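Local coordinates for 1,4-beta-N-Acetylmuramidase M1 (Streptomyces coelicolor, PDB 1JFX), which hydrolyses the beta-1,4 linkages between N-acetylmuramic acid and N-acetylglucosamine in peptidoglycan, with both lysozyme and diacetylmuramidase activities, at residues Ile8-Trp13 and Ala30-Thr35; Glu36-Lys41 and Thr73-Tyr78; Ala61-Arg66 and Gly95-Glu100. All blocks are in the same frame, centred on the assembly; numbering follows the deposited sequence.

Contact 1: Ile8-Trp13 and Ala30-Thr35; sequences IDVSHW and AYIKAT
Y31 and D9 meet through their CB atoms, 4.0 Å apart, while the flat ends of both side chains turn to other partners. The Y31 ring lies against W161 with planes about 25° apart, meets F181 edge-to-face, and carries its OH to the carbonyl of P94. D9 CG sits between the backbone N and the carbonyl carbon (chi1 63°), which directs the carboxylate away from the neighbouring strand.

The backbones of 8-10 and 30-35 run side by side, 9° from parallel, as the first beta-alpha-beta unit of the barrel. Three backbone hydrogen bonds of 2.9 to 3.1 Å, Y31 N to I8 O, V10 N to Y31 O and K33 N to V10 O, join them. On the face opposite D9 and Y31, I8 CG1 packs on A30 CB at 4.0 Å and V10 CG2 on I32 CG1 at 4.2 Å; W19 of helix 19-24 covers this apolar side. Farther along, S11 CB touches K33 CB at 3.6 Å, and the extended lysine chain continues to a salt bridge with E36.

The I8, A30, V10 and I32 side is thus apolar, whereas the opposite side combines the Y31 aromatic cluster with the carboxylate of D9, a predicted active-site residue. Its OD2 accepts from both N200 and Q183, two amide donors that should restrict rotation of the carboxylate, while OD1 lies close to D198.

Contact 2: Glu36-Lys41 and Thr73-Tyr78; sequences EGTNYK and TAQADY
Between E36 and Y40 the chain reverses through G37, T38 and N39, closed by the paired bonds E36 N to Y40 O and Y40 N to E36 O, and the turn comes nearest helix 73-78 where the CA atoms of T38 and Q75 are 6.2 Å apart. Y78 supplies most of the contact. Its CG is anti to the backbone N (chi1 174°), which sends the ring off the helix and against the backbone of the turn. Backbone oxygens of the turn line one face and part of the edge: T38 O stands 3.4 Å above the ring plane, over the ring centre, while E36 O and Y40 O approach the edge near the plane. G37 O comes obliquely, 3.3 Å from Y78 CD2. At the tip, OH of Y78 makes a weak hydrogen bond of 2.8 Å to Y40 O, the same oxygen that closes the turn.

The turn is a beta-hairpin appended to strand 29-36 of the barrel, its return strand being the short 40-41; helix 72-81 is the one that follows strand 58-64. G37 adopts a positive phi (54°), a conformation that glycine accommodates easily. Q75 CG, 3.4 Å from G37 O, and the Y78 ring both cover this buried oxygen, which has no hydrogen-bond partner in the model.

Beyond CG the Q75 chain is extended, carrying the amide past G37. Its OE1 accepts from H63 NE2, and its NE2 donates to R66 O and S70 OG, a set of bonds that fixes which way round the amide lies. At the partly exposed T38, CG2 comes within 4.2 Å of Q75 NE2.

Contact 3: Ala61-Arg66 and Gly95-Glu100; sequences AYHFAR and GVLDIE
A65 and L97 mark the densely packed side of this contact: A65 CB rests on L97 CD1 at 3.7 Å and, less closely, on I99 CG1, with W119 of helix 113-131 lying over both A65 and L97. Strands 61-64 and 96-98, which carry or lead into these residues, run parallel with a 29° angle between their axes and are joined by four backbone hydrogen bonds, V96 N to A61 O, H63 N to V96 O, D98 N to H63 O and A65 N to D98 O. On the other face Y62 CB presses on V96 CB at 3.5 Å.

Toward the C-terminal ends of the strands that face turns polar, and Y62, F64 and E100 are partly exposed, though D98 is buried. D98 CG is anti to the backbone N (chi1 178°), which lays the carboxylate alongside the Y62 ring, with OD2 3.5 Å from Y62 CE1 and the two planes 42° apart. E100 crosses the F64 side chain at about a right angle, its CD 3.5 Å from F64 CE2. The two acids converge, D98 OD1 lying 2.5 Å from E100 OE1. One water ties the chains together: it donates to A65 O and D98 O, accepts from E100 N, and stands over one face of the F64 ring near its rim.

D98 and E100 are predicted active-site residues, as is D9, and lie at and just beyond the C-terminal end of a barrel strand, as in other TIM-barrel glycosidases. Strand 96-98 runs between 58-64 and 136-139, where Y138 touches D98 and E100; strand 58-64 is flanked in turn by 29-36, whose T35 binds H63 ND1, and helix 113-131 covers L97 and I99 from outside.

How the contacts relate
From the N terminus, contact 1 closes first, bringing strand 29-36 beside strand 6-10 after the excursion through helix 19-24. Contact 2 opens directly afterwards, at the end of that strand, and spans helix 45-54 and strand 58-64 before closing on helix 72-81. Contact 3 begins within this span and closes later, at strand 96-98, so contacts 2 and 3 cross along the chain, whereas contact 1 precedes both. Contacts 1 and 3 share one sheet through neighbouring strands 29-36 and 58-64, with Y31 packing on V96. Contact 2 lies beside them: T35 packs on Y78, and E36 forms a salt bridge with R66.

Contact 1: Ile8-Trp13 and Ala30-Thr35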
ATOM      1  N   ILE A   8      -2.919  -7.495   7.088  1.00  6.82           N
ATOM      2  CA  ILE A   8      -1.615  -7.053   7.577  1.00  6.40           C
ATOM      3  C   ILE A   8      -0.795  -6.568   6.404  1.00  6.95           C
ATOM      4  O   ILE A   8      -1.215  -6.677   5.256  1.00  7.42           O
ATOM      5  CB  ILE A   8      -0.818  -8.206   8.256  1.00  6.71           C
ATOM      6  CG1 ILE A   8      -0.572  -9.348   7.259  1.00  7.33           C
ATOM      7  CG2 ILE A   8      -1.567  -8.720   9.496  1.00  9.78           C
ATOM      8  CD1 ILE A   8       0.351 -10.452   7.807  1.00 10.08           C
ATOM      9  N   ASP A   9       0.349  -5.963   6.689  1.00  7.18           N
ATOM     10  CA  ASP A   9       1.277  -5.589   5.620  1.00  6.19           C
ATOM     11  C   ASP A   9       2.629  -5.943   6.204  1.00  6.35           C
ATOM     12  O   ASP A   9       2.846  -5.842   7.423  1.00  7.08           O
ATOM     13  CB  ASP A   9       1.182  -4.118   5.186  1.00  8.74           C
ATOM     14  CG  ASP A   9       1.528  -3.140   6.283  1.00  8.33           C
ATOM     15  OD1 ASP A   9       2.732  -2.857   6.509  1.00  8.07           O
ATOM     16  OD2 ASP A   9       0.571  -2.649   6.910  1.00  7.39           O
ATOM     17  N   VAL A  10       3.520  -6.418   5.346  1.00  5.58           N
ATOM     18  CA  VAL A  10       4.824  -6.869   5.805  1.00  6.74           C
ATOM     19  C   VAL A  10       5.923  -6.560   4.807  1.00  6.38           C
ATOM     20  O   VAL A  10       5.656  -6.252   3.657  1.00  7.18           O
ATOM     21  CB  VAL A  10       4.845  -8.409   5.988  1.00  7.91           C
ATOM     22  CG1 VAL A  10       3.746  -8.852   6.926  1.00  8.39           C
ATOM     23  CG2 VAL A  10       4.667  -9.098   4.629  1.00  6.86           C
ATOM     24  N   SER A  11       7.164  -6.668   5.279  1.00  6.86           N
ATOM     25  CA  SER A  11       8.345  -6.470   4.454  1.00  8.26           C
ATOM     26  C   SER A  11       9.372  -7.457   4.999  1.00  7.59           C
ATOM     27  O   SER A  11       9.046  -8.288   5.849  1.00  7.44           O
ATOM     28  CB  SER A  11       8.884  -5.043   4.563  1.00  8.57           C
ATOM     29  OG  SER A  11       9.387  -4.762   5.863  1.00 11.55           O
ATOM     30  N   HIS A  12      10.612  -7.369   4.529  1.00  8.69           N
ATOM     31  CA  HIS A  12      11.630  -8.302   5.004  1.00  9.44           C
ATOM     32  C   HIS A  12      11.820  -8.189   6.520  1.00  9.68           C
ATOM     33  O   HIS A  12      12.329  -9.116   7.147  1.00 11.20           O
ATOM     34  CB  HIS A  12      12.973  -8.054   4.299  1.00  9.89           C
ATOM     35  CG  HIS A  12      13.821  -7.030   4.975  1.00 13.35           C
ATOM     36  ND1 HIS A  12      13.528  -5.684   4.952  1.00 14.46           N
ATOM     37  CD2 HIS A  12      14.914  -7.165   5.760  1.00 14.95           C
ATOM     38  CE1 HIS A  12      14.402  -5.032   5.696  1.00 15.74           C
ATOM     39  NE2 HIS A  12      15.254  -5.908   6.198  1.00 16.90           N
ATOM     40  N   TRP A  13      11.409  -7.073   7.116  1.00 10.44           N
ATOM     41  CA  TRP A  13      11.567  -6.918   8.566  1.00 11.81           C
ATOM     42  C   TRP A  13      10.807  -7.989   9.347  1.00 11.09           C
ATOM     43  O   TRP A  13      11.161  -8.299  10.491  1.00 12.99           O
ATOM     44  CB  TRP A  13      11.086  -5.546   9.043  1.00 14.22           C
ATOM     45  CG  TRP A  13      11.963  -4.400   8.643  1.00 18.38           C
ATOM     46  CD1 TRP A  13      11.660  -3.409   7.754  1.00 18.33           C
ATOM     47  CD2 TRP A  13      13.279  -4.105   9.138  1.00 20.46           C
ATOM     48  NE1 TRP A  13      12.700  -2.514   7.666  1.00 19.66           N
ATOM     49  CE2 TRP A  13      13.706  -2.917   8.503  1.00 20.68           C
ATOM     50  CE3 TRP A  13      14.138  -4.730  10.053  1.00 21.59           C
ATOM     51  CZ2 TRP A  13      14.957  -2.334   8.755  1.00 21.82           C
ATOM     52  CZ3 TRP A  13      15.386  -4.152  10.304  1.00 21.61           C
ATOM     53  CH2 TRP A  13      15.780  -2.965   9.655  1.00 21.45           C
ATOM     54  N   ALA A  30      -3.454  -8.880   2.614  1.00  6.07           N
ATOM     55  CA  ALA A  30      -2.130  -8.422   2.981  1.00  6.82           C
ATOM     56  C   ALA A  30      -1.464  -7.638   1.860  1.00  6.86           C
ATOM     57  O   ALA A  30      -1.685  -7.909   0.684  1.00  8.01           O
ATOM     58  CB  ALA A  30      -1.235  -9.617   3.359  1.00 10.03           C
ATOM     59  N   TYR A  31      -0.673  -6.641   2.246  1.00  6.60           N
ATOM     60  CA  TYR A  31       0.147  -5.909   1.291  1.00  6.56           C
ATOM     61  C   TYR A  31       1.573  -6.297   1.671  1.00  7.02           C
ATOM     62  O   TYR A  31       1.914  -6.390   2.851  1.00  7.27           O
ATOM     63  CB  TYR A  31      -0.086  -4.403   1.364  1.00  7.50           C
ATOM     64  CG  TYR A  31      -1.142  -3.972   0.365  1.00  6.43           C
ATOM     65  CD1 TYR A  31      -0.906  -4.058  -1.016  1.00  4.96           C
ATOM     66  CD2 TYR A  31      -2.383  -3.491   0.794  1.00  5.70           C
ATOM     67  CE1 TYR A  31      -1.880  -3.668  -1.944  1.00  4.69           C
ATOM     68  CE2 TYR A  31      -3.355  -3.102  -0.127  1.00  5.79           C
ATOM     69  CZ  TYR A  31      -3.100  -3.189  -1.489  1.00  5.61           C
ATOM     70  OH  TYR A  31      -4.056  -2.776  -2.389  1.00  5.76           O
ATOM     71  N   ILE A  32       2.387  -6.546   0.649  1.00  6.58           N
ATOM     72  CA  ILE A  32       3.760  -7.028   0.804  1.00  5.51           C
ATOM     73  C   ILE A  32       4.760  -6.097   0.112  1.00  5.45           C
ATOM     74  O   ILE A  32       4.585  -5.760  -1.056  1.00  6.42           O
ATOM     75  CB  ILE A  32       3.850  -8.433   0.159  1.00  6.99           C
ATOM     76  CG1 ILE A  32       2.844  -9.362   0.849  1.00  7.85           C
ATOM     77  CG2 ILE A  32       5.286  -8.980   0.224  1.00  6.12           C
ATOM     78  CD1 ILE A  32       2.464 -10.602   0.016  1.00  7.01           C
ATOM     79  N   LYS A  33       5.815  -5.691   0.812  1.00  5.25           N
ATOM     80  CA  LYS A  33       6.770  -4.796   0.178  1.00  5.69           C
ATOM     81  C   LYS A  33       7.506  -5.489  -0.961  1.00  6.16           C
ATOM     82  O   LYS A  33       8.002  -6.608  -0.808  1.00  6.34           O
ATOM     83  CB  LYS A  33       7.785  -4.284   1.187  1.00  5.54           C
ATOM     84  CG  LYS A  33       8.701  -3.198   0.606  1.00  6.48           C
ATOM     85  CD  LYS A  33       9.503  -2.523   1.699  1.00 10.89           C
ATOM     86  CE  LYS A  33      10.356  -1.404   1.133  1.00 13.25           C
ATOM     87  NZ  LYS A  33      10.914  -0.589   2.259  1.00 16.29           N
ATOM     88  N   ALA A  34       7.568  -4.800  -2.095  1.00  6.79           N
ATOM     89  CA  ALA A  34       8.248  -5.311  -3.266  1.00  7.00           C
ATOM     90  C   ALA A  34       9.501  -4.521  -3.594  1.00  9.24           C
ATOM     91  O   ALA A  34      10.606  -5.052  -3.560  1.00 12.18           O
ATOM     92  CB  ALA A  34       7.308  -5.295  -4.465  1.00  8.71           C
ATOM     93  N   THR A  35       9.320  -3.245  -3.905  1.00  7.99           N
ATOM     94  CA  THR A  35      10.423  -2.392  -4.324  1.00  7.15           C
ATOM     95  C   THR A  35      10.491  -1.085  -3.539  1.00  7.32           C
ATOM     96  O   THR A  35       9.550  -0.713  -2.844  1.00  7.74           O
ATOM     97  CB  THR A  35      10.231  -2.023  -5.795  1.00  6.51           C
ATOM     98  OG1 THR A  35       8.861  -1.619  -5.984  1.00  8.53           O
ATOM     99  CG2 THR A  35      10.500  -3.236  -6.707  1.00  9.78           C
TER

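Contact 2: Glu36-Lys41 and Thr73-Tyr78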
ATOM      1  N   GLU A  36      11.628  -0.402  -3.666  1.00  6.81           N
ATOM      2  CA  GLU A  36      11.837   0.897  -3.048  1.00  7.30           C
ATOM      3  C   GLU A  36      12.781   1.681  -3.956  1.00  7.79           C
ATOM      4  O   GLU A  36      13.731   1.129  -4.526  1.00  8.67           O
ATOM      5  CB  GLU A  36      12.432   0.776  -1.633  1.00  8.99           C
ATOM      6  CG  GLU A  36      12.749   2.131  -0.992  1.00  7.17           C
ATOM      7  CD  GLU A  36      12.914   2.073   0.521  1.00 13.80           C
ATOM      8  OE1 GLU A  36      12.813   0.976   1.106  1.00 14.99           O
ATOM      9  OE2 GLU A  36      13.139   3.135   1.136  1.00 13.00           O
ATOM     10  N   GLY A  37      12.509   2.966  -4.103  1.00  7.76           N
ATOM     11  CA  GLY A  37      13.351   3.789  -4.956  1.00  8.21           C
ATOM     12  C   GLY A  37      13.503   3.231  -6.360  1.00  8.57           C
ATOM     13  O   GLY A  37      12.551   2.718  -6.953  1.00  8.17           O
ATOM     14  N   THR A  38      14.719   3.317  -6.889  1.00  8.18           N
ATOM     15  CA  THR A  38      14.995   2.856  -8.238  1.00  8.35           C
ATOM     16  C   THR A  38      15.613   1.476  -8.338  1.00  9.34           C
ATOM     17  O   THR A  38      15.590   0.880  -9.416  1.00  8.77           O
ATOM     18  CB  THR A  38      15.978   3.793  -8.956  1.00  9.16           C
ATOM     19  OG1 THR A  38      17.274   3.652  -8.359  1.00 10.63           O
ATOM     20  CG2 THR A  38      15.523   5.250  -8.822  1.00 11.18           C
ATOM     21  N   ASN A  39      16.191   0.971  -7.249  1.00  9.30           N
ATOM     22  CA  ASN A  39      16.867  -0.317  -7.350  1.00 10.25           C
ATOM     23  C   ASN A  39      16.862  -1.215  -6.131  1.00 10.89           C
ATOM     24  O   ASN A  39      17.683  -2.131  -6.031  1.00 11.21           O
ATOM     25  CB  ASN A  39      18.311  -0.089  -7.790  1.00 12.28           C
ATOM     26  CG  ASN A  39      19.067   0.793  -6.831  1.00 20.56           C
ATOM     27  OD1 ASN A  39      18.775   0.820  -5.636  1.00 23.10           O
ATOM     28  ND2 ASN A  39      20.057   1.516  -7.344  1.00 24.67           N
ATOM     29  N   TYR A  40      15.948  -0.975  -5.201  1.00 10.37           N
ATOM     30  CA  TYR A  40      15.878  -1.837  -4.042  1.00  9.32           C
ATOM     31  C   TYR A  40      14.739  -2.823  -4.273  1.00  9.22           C
ATOM     32  O   TYR A  40      13.670  -2.430  -4.740  1.00  9.57           O
ATOM     33  CB  TYR A  40      15.593  -1.039  -2.774  1.00  9.22           C
ATOM     34  CG  TYR A  40      15.399  -1.912  -1.557  1.00 10.08           C
ATOM     35  CD1 TYR A  40      14.147  -2.446  -1.244  1.00  8.86           C
ATOM     36  CD2 TYR A  40      16.475  -2.230  -0.732  1.00 10.54           C
ATOM     37  CE1 TYR A  40      13.971  -3.272  -0.140  1.00  9.72           C
ATOM     38  CE2 TYR A  40      16.313  -3.058   0.379  1.00 12.58           C
ATOM     39  CZ  TYR A  40      15.058  -3.577   0.670  1.00 14.30           C
ATOM     40  OH  TYR A  40      14.891  -4.401   1.771  1.00 12.38           O
ATOM     41  N   LYS A  41      14.978  -4.096  -3.957  1.00  8.71           N
ATOM     42  CA  LYS A  41      13.955  -5.134  -4.075  1.00  9.73           C
ATOM     43  C   LYS A  41      13.946  -5.884  -2.752  1.00  9.99           C
ATOM     44  O   LYS A  41      14.993  -6.321  -2.278  1.00 10.48           O
ATOM     45  CB  LYS A  41      14.273  -6.119  -5.215  1.00 10.41           C
ATOM     46  CG  LYS A  41      13.176  -7.159  -5.435  1.00 13.38           C
ATOM     47  CD  LYS A  41      11.850  -6.484  -5.796  1.00 15.76           C
ATOM     48  CE  LYS A  41      10.709  -7.472  -5.922  1.00 13.12           C
ATOM     49  NZ  LYS A  41      10.949  -8.493  -6.990  1.00 19.93           N
ATOM     50  N   THR A  73       7.036   8.406 -13.259  1.00  7.01           N
ATOM     51  CA  THR A  73       6.875   7.457 -14.351  1.00  7.84           C
ATOM     52  C   THR A  73       7.894   6.328 -14.216  1.00  7.97           C
ATOM     53  O   THR A  73       7.542   5.151 -14.315  1.00  7.50           O
ATOM     54  CB  THR A  73       7.081   8.141 -15.719  1.00  8.63           C
ATOM     55  OG1 THR A  73       6.070   9.139 -15.900  1.00  8.92           O
ATOM     56  CG2 THR A  73       6.991   7.114 -16.856  1.00  9.38           C
ATOM     57  N   ALA A  74       9.159   6.685 -13.989  1.00  7.07           N
ATOM     58  CA  ALA A  74      10.208   5.672 -13.871  1.00  7.49           C
ATOM     59  C   ALA A  74       9.992   4.690 -12.722  1.00  6.90           C
ATOM     60  O   ALA A  74      10.186   3.483 -12.887  1.00  8.43           O
ATOM     61  CB  ALA A  74      11.570   6.335 -13.721  1.00  8.33           C
ATOM     62  N   GLN A  75       9.602   5.187 -11.553  1.00  6.49           N
ATOM     63  CA  GLN A  75       9.402   4.274 -10.445  1.00  6.08           C
ATOM     64  C   GLN A  75       8.147   3.418 -10.620  1.00  6.45           C
ATOM     65  O   GLN A  75       8.111   2.294 -10.135  1.00  6.86           O
ATOM     66  CB  GLN A  75       9.412   5.020  -9.100  1.00  7.98           C
ATOM     67  CG  GLN A  75      10.852   5.198  -8.622  1.00  7.58           C
ATOM     68  CD  GLN A  75      11.025   6.019  -7.362  1.00  6.49           C
ATOM     69  OE1 GLN A  75      10.381   5.771  -6.337  1.00  8.20           O
ATOM     70  NE2 GLN A  75      11.935   6.995  -7.423  1.00  9.10           N
ATOM     71  N   ALA A  76       7.138   3.931 -11.330  1.00  6.02           N
ATOM     72  CA  ALA A  76       5.931   3.130 -11.566  1.00  5.92           C
ATOM     73  C   ALA A  76       6.293   1.950 -12.482  1.00  7.94           C
ATOM     74  O   ALA A  76       5.818   0.825 -12.269  1.00  7.87           O
ATOM     75  CB  ALA A  76       4.807   3.997 -12.217  1.00  5.30           C
ATOM     76  N   ASP A  77       7.117   2.194 -13.500  1.00  7.41           N
ATOM     77  CA  ASP A  77       7.518   1.107 -14.399  1.00  7.03           C
ATOM     78  C   ASP A  77       8.364   0.083 -13.628  1.00  6.50           C
ATOM     79  O   ASP A  77       8.174  -1.128 -13.774  1.00  7.11           O
ATOM     80  CB  ASP A  77       8.315   1.639 -15.607  1.00  6.90           C
ATOM     81  CG  ASP A  77       7.427   2.072 -16.766  1.00  8.23           C
ATOM     82  OD1 ASP A  77       6.434   1.370 -17.048  1.00  8.21           O
ATOM     83  OD2 ASP A  77       7.721   3.110 -17.415  1.00  9.53           O
ATOM     84  N   TYR A  78       9.295   0.565 -12.808  1.00  6.83           N
ATOM     85  CA  TYR A  78      10.148  -0.320 -12.021  1.00  6.51           C
ATOM     86  C   TYR A  78       9.274  -1.223 -11.142  1.00  7.29           C
ATOM     87  O   TYR A  78       9.445  -2.436 -11.109  1.00  7.95           O
ATOM     88  CB  TYR A  78      11.107   0.520 -11.163  1.00  6.13           C
ATOM     89  CG  TYR A  78      11.948  -0.292 -10.198  1.00  6.59           C
ATOM     90  CD1 TYR A  78      12.651  -1.415 -10.628  1.00  8.83           C
ATOM     91  CD2 TYR A  78      12.022   0.057  -8.852  1.00  9.65           C
ATOM     92  CE1 TYR A  78      13.406  -2.175  -9.728  1.00 10.90           C
ATOM     93  CE2 TYR A  78      12.772  -0.693  -7.947  1.00 10.60           C
ATOM     94  CZ  TYR A  78      13.459  -1.806  -8.390  1.00  8.90           C
ATOM     95  OH  TYR A  78      14.202  -2.564  -7.501  1.00 12.47           O
TER

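Contact 3: Ala61-Arg66 and Gly95-Glu100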
ATOM      1  N   ALA A  61       1.098  -5.888  -3.684  1.00  6.14           N
ATOM      2  CA  ALA A  61       2.473  -5.437  -3.445  1.00  6.42           C
ATOM      3  C   ALA A  61       2.517  -3.928  -3.252  1.00  6.47           C
ATOM      4  O   ALA A  61       1.610  -3.217  -3.685  1.00  6.83           O
ATOM      5  CB  ALA A  61       3.333  -5.802  -4.633  1.00  6.08           C
ATOM      6  N   TYR A  62       3.558  -3.434  -2.593  1.00  6.55           N
ATOM      7  CA  TYR A  62       3.690  -1.986  -2.455  1.00  6.09           C
ATOM      8  C   TYR A  62       5.102  -1.521  -2.790  1.00  6.23           C
ATOM      9  O   TYR A  62       6.084  -2.270  -2.666  1.00  6.56           O
ATOM     10  CB  TYR A  62       3.242  -1.489  -1.054  1.00  6.93           C
ATOM     11  CG  TYR A  62       4.153  -1.736   0.137  1.00  5.41           C
ATOM     12  CD1 TYR A  62       5.215  -0.872   0.418  1.00  3.58           C
ATOM     13  CD2 TYR A  62       3.880  -2.757   1.049  1.00  5.64           C
ATOM     14  CE1 TYR A  62       5.970  -1.010   1.583  1.00  6.91           C
ATOM     15  CE2 TYR A  62       4.636  -2.909   2.221  1.00  5.02           C
ATOM     16  CZ  TYR A  62       5.670  -2.025   2.480  1.00  5.16           C
ATOM     17  OH  TYR A  62       6.379  -2.101   3.648  1.00  9.07           O
ATOM     18  N   HIS A  63       5.179  -0.288  -3.263  1.00  5.74           N
ATOM     19  CA  HIS A  63       6.436   0.349  -3.631  1.00  5.11           C
ATOM     20  C   HIS A  63       6.711   1.505  -2.697  1.00  7.65           C
ATOM     21  O   HIS A  63       5.850   2.378  -2.542  1.00  6.88           O
ATOM     22  CB  HIS A  63       6.344   0.922  -5.044  1.00  7.26           C
ATOM     23  CG  HIS A  63       7.540   1.733  -5.442  1.00  7.11           C
ATOM     24  ND1 HIS A  63       8.748   1.161  -5.782  1.00  8.16           N
ATOM     25  CD2 HIS A  63       7.719   3.074  -5.525  1.00  8.41           C
ATOM     26  CE1 HIS A  63       9.622   2.115  -6.057  1.00  5.71           C
ATOM     27  NE2 HIS A  63       9.023   3.286  -5.908  1.00  6.74           N
ATOM     28  N   PHE A  64       7.888   1.513  -2.068  1.00  7.01           N
ATOM     29  CA  PHE A  64       8.246   2.633  -1.202  1.00  7.32           C
ATOM     30  C   PHE A  64       8.902   3.693  -2.099  1.00  7.29           C
ATOM     31  O   PHE A  64      10.018   3.522  -2.599  1.00  7.20           O
ATOM     32  CB  PHE A  64       9.206   2.184  -0.101  1.00  9.71           C
ATOM     33  CG  PHE A  64       9.424   3.226   0.966  1.00  8.29           C
ATOM     34  CD1 PHE A  64      10.164   4.371   0.695  1.00  7.68           C
ATOM     35  CD2 PHE A  64       8.881   3.060   2.239  1.00 10.22           C
ATOM     36  CE1 PHE A  64      10.368   5.353   1.693  1.00  9.65           C
ATOM     37  CE2 PHE A  64       9.076   4.028   3.242  1.00 11.18           C
ATOM     38  CZ  PHE A  64       9.821   5.175   2.962  1.00 12.25           C
ATOM     39  N   ALA A  65       8.186   4.788  -2.316  1.00  7.15           N
ATOM     40  CA  ALA A  65       8.674   5.858  -3.179  1.00  7.69           C
ATOM     41  C   ALA A  65       9.865   6.647  -2.654  1.00  7.62           C
ATOM     42  O   ALA A  65       9.974   6.895  -1.467  1.00  7.07           O
ATOM     43  CB  ALA A  65       7.540   6.843  -3.449  1.00  8.42           C
ATOM     44  N   ARG A  66      10.742   7.055  -3.569  1.00  8.69           N
ATOM     45  CA  ARG A  66      11.858   7.944  -3.242  1.00  8.18           C
ATOM     46  C   ARG A  66      11.768   8.952  -4.394  1.00  7.94           C
ATOM     47  O   ARG A  66      12.516   8.874  -5.375  1.00  9.61           O
ATOM     48  CB  ARG A  66      13.198   7.210  -3.262  1.00  8.94           C
ATOM     49  CG  ARG A  66      13.344   6.150  -2.160  1.00  6.69           C
ATOM     50  CD  ARG A  66      13.291   6.739  -0.744  1.00  8.00           C
ATOM     51  NE  ARG A  66      13.761   5.738   0.210  1.00 10.28           N
ATOM     52  CZ  ARG A  66      14.981   5.727   0.732  1.00 12.24           C
ATOM     53  NH1 ARG A  66      15.851   6.681   0.402  1.00 15.59           N
ATOM     54  NH2 ARG A  66      15.345   4.748   1.552  1.00 14.42           N
ATOM     55  N   GLY A  95      -1.761  -2.513  -6.848  1.00  6.44           N
ATOM     56  CA  GLY A  95      -0.543  -2.091  -6.170  1.00  6.06           C
ATOM     57  C   GLY A  95      -0.679  -0.819  -5.361  1.00  7.11           C
ATOM     58  O   GLY A  95      -1.583  -0.019  -5.582  1.00  7.15           O
ATOM     59  N   VAL A  96       0.259  -0.637  -4.440  1.00  6.13           N
ATOM     60  CA  VAL A  96       0.282   0.507  -3.543  1.00  6.90           C
ATOM     61  C   VAL A  96       1.499   1.392  -3.705  1.00  6.27           C
ATOM     62  O   VAL A  96       2.615   0.898  -3.833  1.00  7.14           O
ATOM     63  CB  VAL A  96       0.245   0.029  -2.071  1.00  6.72           C
ATOM     64  CG1 VAL A  96       0.649   1.155  -1.109  1.00  6.98           C
ATOM     65  CG2 VAL A  96      -1.178  -0.422  -1.716  1.00  6.64           C
ATOM     66  N   LEU A  97       1.259   2.702  -3.714  1.00  6.37           N
ATOM     67  CA  LEU A  97       2.330   3.693  -3.761  1.00  5.76           C
ATOM     68  C   LEU A  97       2.464   4.140  -2.310  1.00  6.75           C
ATOM     69  O   LEU A  97       1.577   4.802  -1.786  1.00  6.51           O
ATOM     70  CB  LEU A  97       1.944   4.894  -4.635  1.00  5.65           C
ATOM     71  CG  LEU A  97       2.901   6.092  -4.505  1.00  6.77           C
ATOM     72  CD1 LEU A  97       4.317   5.701  -4.954  1.00  9.31           C
ATOM     73  CD2 LEU A  97       2.381   7.273  -5.320  1.00  7.73           C
ATOM     74  N   ASP A  98       3.554   3.737  -1.658  1.00  7.35           N
ATOM     75  CA  ASP A  98       3.832   4.091  -0.261  1.00  8.09           C
ATOM     76  C   ASP A  98       4.694   5.347  -0.366  1.00  8.75           C
ATOM     77  O   ASP A  98       5.893   5.280  -0.647  1.00  8.47           O
ATOM     78  CB  ASP A  98       4.605   2.946   0.412  1.00  7.23           C
ATOM     79  CG  ASP A  98       4.994   3.241   1.857  1.00  8.90           C
ATOM     80  OD1 ASP A  98       5.125   4.428   2.235  1.00  8.22           O
ATOM     81  OD2 ASP A  98       5.203   2.268   2.616  1.00  8.23           O
ATOM     82  N   ILE A  99       4.072   6.498  -0.148  1.00  8.58           N
ATOM     83  CA  ILE A  99       4.774   7.765  -0.264  1.00  8.65           C
ATOM     84  C   ILE A  99       4.610   8.446   1.098  1.00  9.03           C
ATOM     85  O   ILE A  99       3.514   8.824   1.504  1.00  8.76           O
ATOM     86  CB  ILE A  99       4.205   8.559  -1.488  1.00 10.54           C
ATOM     87  CG1 ILE A  99       5.090   9.769  -1.770  1.00 11.53           C
ATOM     88  CG2 ILE A  99       2.711   8.863  -1.297  1.00  9.65           C
ATOM     89  CD1 ILE A  99       4.861  10.381  -3.155  1.00 12.60           C
ATOM     90  N   GLU A 100       5.737   8.594   1.792  1.00  8.55           N
ATOM     91  CA  GLU A 100       5.727   9.090   3.164  1.00  6.87           C
ATOM     92  C   GLU A 100       7.026   9.821   3.527  1.00  7.13           C
ATOM     93  O   GLU A 100       7.900   9.968   2.687  1.00  7.24           O
ATOM     94  CB  GLU A 100       5.556   7.869   4.078  1.00  6.67           C
ATOM     95  CG  GLU A 100       6.734   6.884   4.006  1.00  9.65           C
ATOM     96  CD  GLU A 100       6.583   5.717   4.971  1.00  9.93           C
ATOM     97  OE1 GLU A 100       5.925   4.713   4.622  1.00  9.19           O
ATOM     98  OE2 GLU A 100       7.101   5.810   6.097  1.00  9.45           O
TER
HETATM   99  O   HOH W   1       7.862   7.152   0.467  1.00  8.19           O